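Local structure of guanine nucleotide exchange protein (1XSZ) at residues 212-218 with 316-320; 235-239 with 312-317. The protein probably acts as a guanine nucleotide exchange factor for Arf GTPases, with a C-terminal domain that caps the active site of its Sec7 domain. One frame throughout, in Å; residues are numbered along the deposited sequence. Where two conformers were deposited one is given.

Contact 1 of 2, residues 212-218 with 316-320; sequences LNKDSTF and DFSSP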
ATOM      1  N   LEU A 212      16.191  -0.849  15.143  1.00 18.67           N
ATOM      2  CA  LEU A 212      15.781   0.432  14.573  1.00 17.70           C
ATOM      3  C   LEU A 212      15.092   1.340  15.590  1.00 19.29           C
ATOM      4  O   LEU A 212      15.208   2.565  15.512  1.00 19.54           O
ATOM      5  CB  LEU A 212      14.847   0.202  13.375  1.00 16.75           C
ATOM      6  CG  LEU A 212      14.320   1.437  12.639  1.00 15.63           C
ATOM      7  CD1 LEU A 212      15.481   2.265  12.104  1.00 15.72           C
ATOM      8  CD2 LEU A 212      13.412   1.001  11.494  1.00 14.67           C
ATOM      9  N   ASN A 213      14.377   0.751  16.542  1.00 20.59           N
ATOM     10  CA  ASN A 213      13.681   1.556  17.541  1.00 23.19           C
ATOM     11  C   ASN A 213      14.632   2.324  18.453  1.00 23.60           C
ATOM     12  O   ASN A 213      14.216   3.253  19.140  1.00 24.37           O
ATOM     13  CB  ASN A 213      12.740   0.688  18.385  1.00 26.94           C
ATOM     14  CG  ASN A 213      13.448  -0.474  19.042  1.00 30.31           C
ATOM     15  OD1 ASN A 213      14.543  -0.327  19.578  1.00 34.32           O
ATOM     16  ND2 ASN A 213      12.816  -1.641  19.014  1.00 35.11           N
ATOM     17  N   LYS A 214      15.908   1.943  18.453  1.00 24.01           N
ATOM     18  CA  LYS A 214      16.902   2.618  19.287  1.00 24.48           C
ATOM     19  C   LYS A 214      17.656   3.679  18.489  1.00 23.62           C
ATOM     20  O   LYS A 214      18.491   4.404  19.031  1.00 24.77           O
ATOM     21  CB  LYS A 214      17.899   1.607  19.858  1.00 26.67           C
ATOM     22  CG  LYS A 214      17.276   0.554  20.759  1.00 29.90           C
ATOM     23  CD  LYS A 214      18.332  -0.367  21.356  1.00 32.94           C
ATOM     24  CE  LYS A 214      19.068  -1.152  20.281  1.00 34.44           C
ATOM     25  NZ  LYS A 214      20.112  -2.047  20.860  1.00 36.81           N
ATOM     26  N   ASP A 215      17.354   3.762  17.198  1.00 20.80           N
ATOM     27  CA  ASP A 215      17.987   4.727  16.309  1.00 19.88           C
ATOM     28  C   ASP A 215      17.483   6.137  16.636  1.00 20.10           C
ATOM     29  O   ASP A 215      16.277   6.395  16.637  1.00 19.35           O
ATOM     30  CB  ASP A 215      17.667   4.344  14.857  1.00 19.50           C
ATOM     31  CG  ASP A 215      18.338   5.249  13.845  1.00 22.17           C
ATOM     32  OD1 ASP A 215      18.039   6.457  13.831  1.00 24.60           O
ATOM     33  OD2 ASP A 215      19.161   4.747  13.052  1.00 25.73           O
ATOM     34  N   SER A 216      18.412   7.046  16.914  0.50 18.66           N
ATOM     35  CA  SER A 216      18.060   8.421  17.256  0.50 19.63           C
ATOM     36  C   SER A 216      17.165   9.080  16.212  0.50 18.18           C
ATOM     37  O   SER A 216      16.221   9.793  16.555  0.50 19.05           O
ATOM     38  CB  SER A 216      19.328   9.259  17.454  0.50 20.16           C
ATOM     39  OG  SER A 216      20.120   9.282  16.281  0.50 22.08           O
ATOM     40  N   THR A 217      17.457   8.843  14.938  1.00 18.74           N
ATOM     41  CA  THR A 217      16.660   9.422  13.864  1.00 18.18           C
ATOM     42  C   THR A 217      15.258   8.827  13.875  1.00 16.84           C
ATOM     43  O   THR A 217      14.278   9.543  13.684  1.00 18.31           O
ATOM     44  CB  THR A 217      17.319   9.193  12.490  1.00 18.83           C
ATOM     45  OG1 THR A 217      18.601   9.833  12.468  1.00 20.04           O
ATOM     46  CG2 THR A 217      16.462   9.779  11.377  1.00 19.78           C
ATOM     47  N   PHE A 218      15.160   7.522  14.106  1.00 17.26           N
ATOM     48  CA  PHE A 218      13.853   6.882  14.160  1.00 17.33           C
ATOM     49  C   PHE A 218      13.028   7.496  15.285  1.00 17.67           C
ATOM     50  O   PHE A 218      11.852   7.785  15.108  1.00 17.05           O
ATOM     51  CB  PHE A 218      13.982   5.377  14.408  1.00 17.36           C
ATOM     52  CG  PHE A 218      12.658   4.671  14.517  1.00 18.32           C
ATOM     53  CD1 PHE A 218      11.957   4.301  13.376  1.00 18.61           C
ATOM     54  CD2 PHE A 218      12.091   4.416  15.763  1.00 20.17           C
ATOM     55  CE1 PHE A 218      10.707   3.685  13.470  1.00 19.29           C
ATOM     56  CE2 PHE A 218      10.840   3.801  15.868  1.00 20.89           C
ATOM     57  CZ  PHE A 218      10.150   3.436  14.717  1.00 19.61           C
ATOM     58  N   ASP A 316      20.294   9.640   6.340  1.00 15.93           N
ATOM     59  CA  ASP A 316      20.440  10.295   7.637  1.00 17.88           C
ATOM     60  C   ASP A 316      20.294   9.346   8.825  1.00 18.12           C
ATOM     61  O   ASP A 316      20.654   9.694   9.950  1.00 20.00           O
ATOM     62  CB  ASP A 316      19.450  11.456   7.765  1.00 19.88           C
ATOM     63  CG  ASP A 316      19.961  12.729   7.112  1.00 24.60           C
ATOM     64  OD1 ASP A 316      21.161  12.778   6.756  1.00 26.92           O
ATOM     65  OD2 ASP A 316      19.176  13.687   6.964  1.00 25.27           O
ATOM     66  N   PHE A 317      19.759   8.152   8.589  1.00 15.79           N
ATOM     67  CA  PHE A 317      19.627   7.169   9.657  1.00 15.43           C
ATOM     68  C   PHE A 317      20.975   6.488   9.859  1.00 15.52           C
ATOM     69  O   PHE A 317      21.716   6.281   8.899  1.00 17.19           O
ATOM     70  CB  PHE A 317      18.637   6.053   9.284  1.00 15.22           C
ATOM     71  CG  PHE A 317      17.189   6.440   9.371  1.00 14.02           C
ATOM     72  CD1 PHE A 317      16.566   7.121   8.332  1.00 13.77           C
ATOM     73  CD2 PHE A 317      16.436   6.077  10.481  1.00 15.80           C
ATOM     74  CE1 PHE A 317      15.213   7.430   8.393  1.00 15.32           C
ATOM     75  CE2 PHE A 317      15.080   6.383  10.550  1.00 15.81           C
ATOM     76  CZ  PHE A 317      14.471   7.060   9.501  1.00 16.11           C
ATOM     77  N   SER A 318      21.292   6.142  11.102  0.50 15.18           N
ATOM     78  CA  SER A 318      22.531   5.430  11.378  0.50 15.62           C
ATOM     79  C   SER A 318      22.258   4.013  10.892  0.50 13.72           C
ATOM     80  O   SER A 318      23.125   3.346  10.326  0.50 14.87           O
ATOM     81  CB  SER A 318      22.828   5.418  12.878  0.50 16.90           C
ATOM     82  OG  SER A 318      23.970   4.629  13.164  0.50 21.57           O
ATOM     83  N   SER A 319      21.024   3.573  11.121  0.50 13.23           N
ATOM     84  CA  SER A 319      20.572   2.251  10.713  0.50 14.21           C
ATOM     85  C   SER A 319      20.687   2.088   9.203  0.50 13.79           C
ATOM     86  O   SER A 319      20.481   3.035   8.447  0.50 13.81           O
ATOM     87  CB  SER A 319      19.113   2.049  11.127  0.50 14.86           C
ATOM     88  OG  SER A 319      18.566   0.890  10.525  0.50 18.23           O
ATOM     89  N   PRO A 320      21.023   0.874   8.747  1.00 15.70           N
ATOM     90  CA  PRO A 320      21.155   0.603   7.318  1.00 16.43           C
ATOM     91  C   PRO A 320      19.791   0.440   6.661  1.00 15.49           C
ATOM     92  O   PRO A 320      18.764   0.341   7.337  1.00 15.08           O
ATOM     93  CB  PRO A 320      21.945  -0.697   7.295  1.00 18.79           C
ATOM     94  CG  PRO A 320      21.417  -1.413   8.501  1.00 19.10           C
ATOM     95  CD  PRO A 320      21.389  -0.309   9.547  1.00 16.74           C
TER
HETATM   96  O   HOH W   1      20.213   7.852  13.252  1.00 27.35           O

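Contact 2 of 2, residues 235-239 with 312-317; sequences VFPGI and KAAADF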
ATOM      1  N   VAL A 235      14.757  16.521  12.220  1.00 21.43           N
ATOM      2  CA  VAL A 235      14.802  15.065  12.178  1.00 21.05           C
ATOM      3  C   VAL A 235      15.876  14.652  11.174  1.00 20.45           C
ATOM      4  O   VAL A 235      16.664  13.738  11.430  1.00 21.41           O
ATOM      5  CB  VAL A 235      13.445  14.468  11.724  1.00 20.08           C
ATOM      6  CG1 VAL A 235      13.541  12.950  11.664  1.00 20.84           C
ATOM      7  CG2 VAL A 235      12.333  14.891  12.678  1.00 20.65           C
ATOM      8  N   PHE A 236      15.897  15.341  10.035  1.00 21.27           N
ATOM      9  CA  PHE A 236      16.861  15.069   8.969  1.00 21.90           C
ATOM     10  C   PHE A 236      17.692  16.311   8.656  1.00 23.92           C
ATOM     11  O   PHE A 236      17.371  17.066   7.742  1.00 24.15           O
ATOM     12  CB  PHE A 236      16.136  14.631   7.694  1.00 20.70           C
ATOM     13  CG  PHE A 236      15.261  13.428   7.874  1.00 19.02           C
ATOM     14  CD1 PHE A 236      13.874  13.553   7.870  1.00 18.68           C
ATOM     15  CD2 PHE A 236      15.820  12.167   8.054  1.00 17.75           C
ATOM     16  CE1 PHE A 236      13.059  12.435   8.041  1.00 19.20           C
ATOM     17  CE2 PHE A 236      15.012  11.047   8.226  1.00 17.78           C
ATOM     18  CZ  PHE A 236      13.629  11.182   8.219  1.00 18.67           C
ATOM     19  N   PRO A 237      18.781  16.533   9.407  1.00 26.74           N
ATOM     20  CA  PRO A 237      19.641  17.700   9.182  1.00 28.89           C
ATOM     21  C   PRO A 237      20.128  17.839   7.736  1.00 30.98           C
ATOM     22  O   PRO A 237      20.321  18.950   7.242  1.00 32.09           O
ATOM     23  CB  PRO A 237      20.787  17.469  10.160  1.00 28.65           C
ATOM     24  CG  PRO A 237      20.108  16.767  11.295  1.00 29.85           C
ATOM     25  CD  PRO A 237      19.247  15.759  10.570  1.00 27.18           C
ATOM     26  N   GLY A 238      20.314  16.706   7.066  1.00 32.48           N
ATOM     27  CA  GLY A 238      20.781  16.721   5.690  1.00 35.14           C
ATOM     28  C   GLY A 238      19.945  17.538   4.719  1.00 36.94           C
ATOM     29  O   GLY A 238      20.480  18.362   3.973  1.00 36.84           O
ATOM     30  N   ILE A 239      18.634  17.322   4.726  1.00 37.75           N
ATOM     31  CA  ILE A 239      17.737  18.038   3.823  1.00 38.29           C
ATOM     32  C   ILE A 239      17.880  19.553   3.932  1.00 39.29           C
ATOM     33  O   ILE A 239      18.533  20.064   4.843  1.00 40.78           O
ATOM     34  CB  ILE A 239      16.264  17.654   4.078  1.00 38.26           C
ATOM     35  CG1 ILE A 239      15.849  18.075   5.487  1.00 36.70           C
ATOM     36  CG2 ILE A 239      16.085  16.154   3.888  1.00 38.46           C
ATOM     37  CD1 ILE A 239      14.412  17.758   5.822  1.00 37.78           C
ATOM     38  N   LYS A 312      18.541  11.377   0.825  1.00 14.76           N
ATOM     39  CA  LYS A 312      19.102  12.100   1.966  1.00 16.19           C
ATOM     40  C   LYS A 312      18.413  11.676   3.256  1.00 15.05           C
ATOM     41  O   LYS A 312      19.063  11.457   4.279  1.00 16.41           O
ATOM     42  CB  LYS A 312      18.947  13.609   1.774  1.00 17.84           C
ATOM     43  CG  LYS A 312      19.848  14.192   0.704  1.00 21.83           C
ATOM     44  CD  LYS A 312      19.641  15.690   0.563  1.00 25.52           C
ATOM     45  CE  LYS A 312      20.479  16.250  -0.576  1.00 27.16           C
ATOM     46  NZ  LYS A 312      20.262  17.711  -0.752  1.00 30.68           N
ATOM     47  N   ALA A 313      17.091  11.561   3.216  1.00 14.72           N
ATOM     48  CA  ALA A 313      16.365  11.149   4.408  1.00 15.20           C
ATOM     49  C   ALA A 313      16.811   9.745   4.831  1.00 13.43           C
ATOM     50  O   ALA A 313      17.106   9.499   5.998  1.00 15.23           O
ATOM     51  CB  ALA A 313      14.860  11.180   4.147  1.00 15.99           C
ATOM     52  N   ALA A 314      16.878   8.824   3.872  1.00 13.22           N
ATOM     53  CA  ALA A 314      17.288   7.457   4.176  1.00 13.93           C
ATOM     54  C   ALA A 314      18.722   7.387   4.703  1.00 12.66           C
ATOM     55  O   ALA A 314      19.019   6.640   5.636  1.00 13.25           O
ATOM     56  CB  ALA A 314      17.139   6.582   2.926  1.00 13.88           C
ATOM     57  N   ALA A 315      19.605   8.181   4.103  1.00 13.44           N
ATOM     58  CA  ALA A 315      21.006   8.194   4.507  1.00 13.92           C
ATOM     59  C   ALA A 315      21.240   8.825   5.874  1.00 15.31           C
ATOM     60  O   ALA A 315      22.266   8.567   6.499  1.00 15.77           O
ATOM     61  CB  ALA A 315      21.841   8.913   3.459  1.00 15.06           C
ATOM     62  N   ASP A 316      20.294   9.640   6.340  1.00 15.93           N
ATOM     63  CA  ASP A 316      20.440  10.295   7.637  1.00 17.88           C
ATOM     64  C   ASP A 316      20.294   9.346   8.825  1.00 18.12           C
ATOM     65  O   ASP A 316      20.654   9.694   9.950  1.00 20.00           O
ATOM     66  CB  ASP A 316      19.450  11.456   7.765  1.00 19.88           C
ATOM     67  CG  ASP A 316      19.961  12.729   7.112  1.00 24.60           C
ATOM     68  OD1 ASP A 316      21.161  12.778   6.756  1.00 26.92           O
ATOM     69  OD2 ASP A 316      19.176  13.687   6.964  1.00 25.27           O
ATOM     70  N   PHE A 317      19.759   8.152   8.589  1.00 15.79           N
ATOM     71  CA  PHE A 317      19.627   7.169   9.657  1.00 15.43           C
ATOM     72  C   PHE A 317      20.975   6.488   9.859  1.00 15.52           C
ATOM     73  O   PHE A 317      21.716   6.281   8.899  1.00 17.19           O
ATOM     74  CB  PHE A 317      18.637   6.053   9.284  1.00 15.22           C
ATOM     75  CG  PHE A 317      17.189   6.440   9.371  1.00 14.02           C
ATOM     76  CD1 PHE A 317      16.566   7.121   8.332  1.00 13.77           C
ATOM     77  CD2 PHE A 317      16.436   6.077  10.481  1.00 15.80           C
ATOM     78  CE1 PHE A 317      15.213   7.430   8.393  1.00 15.32           C
ATOM     79  CE2 PHE A 317      15.080   6.383  10.550  1.00 15.81           C
ATOM     80  CZ  PHE A 317      14.471   7.060   9.501  1.00 16.11           C
TER
HETATM   81  O   HOH W   2      19.035  12.252  10.800  1.00 38.72           O

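Contact 1 of 2, residues 212-218 with 316-320
Where the chain leaves helix 306-315, D316 brings its carbonyl O to 3.3 Å from T217 OG1, while its side chain leads away from residues 212-218. F317 follows with the largest covered area of the contact, 74 Å². T217 CG2 sits over one face of the F317 ring, 3.6 Å from the centroid and 6° off the normal, which meets the geometry of a CH-pi contact; L212 CD1 (4.3 Å from F317 CD2) and F218 CB (4.1 Å from F317 CE2) extend the apolar surface. From S318 on, backbone amides take over. The single N-H of S318 is shared: water 1 accepts it at 3.0 Å from S318 N, and D215 OD2 is the weak, bent partner, 3.2 Å from S318 N (125°). Water 1 donates to D215 OD1 at 2.6 Å and lies 2.7 Å from T217 OG1, also hydrogen-bonded. S319 N makes the better bond to D215 OD2, at 2.9 Å and 156°. D215 is also the N-cap of helix 216-224: its OD1 accepts from F218 N (3.1 Å, 153°) and, weakly, from T217 N (2.7 Å). In this buried carboxylate OD1 thus caps the helix and, through water 1, reaches S318 N, while OD2 takes the loop amides directly, the charge being met by backbone amides and a water.

Contact 2 of 2, residues 235-239 with 312-317
F236 lays its ring over A313 CB, which stands 4.1 Å from the ring centroid and 10° off the normal, a CH-pi contact. The ring belongs to a beta turn, F236-I239, packed against the C-terminal end of helix 306-315 in the RalF capping domain. The helical angles of P237 (-53/-32) and G238 (-56/-50) and the weak bond from I239 N to F236 O (3.3 Å) define the turn. D316 CB lies at the ring edge of F236, as does F317 CE1, which is 3.6 Å from F236 CE2; the two phenyl rings meet obliquely, centroids 5.9 Å apart and planes at 56°. D316 OD2 accepts a hydrogen bond from G238 N (3.2 Å, 138°). An ideal CB on G238 would come within 2.9 Å of D316 OD2, a clash, so the lack of a side chain permits this approach. Beyond it, I239 CG2 comes to 4.4 Å from K312 CB. Water 2 closes the other end, donating to V235 O at 2.9 Å and to D316 O at 3.1 Å.

How the contacts relate
Contacts 1 and 2 have centres 10 Å apart, each about 23 Å from the centre of the chain, and both lie within the RalF capping domain. In sequence, 212-218 comes first, then 235-239, and residues 312-320 last, supplying the second segment of each contact through the shared D316 and F317. The first segments also meet directly, T217 CG2 lying 3.7 Å from F236 CE2. Residues 212-218 follow strand 204-208 and residues 316-320 precede strand 323-325, neighbours in the six-stranded antiparallel sheet, while F317 touches V296 and I298 of strand 295-300. D316 and F317, at the exit from helix 306-315, thereby tie together the start of helix 216-224, the 235-239 loop and strand 295-300.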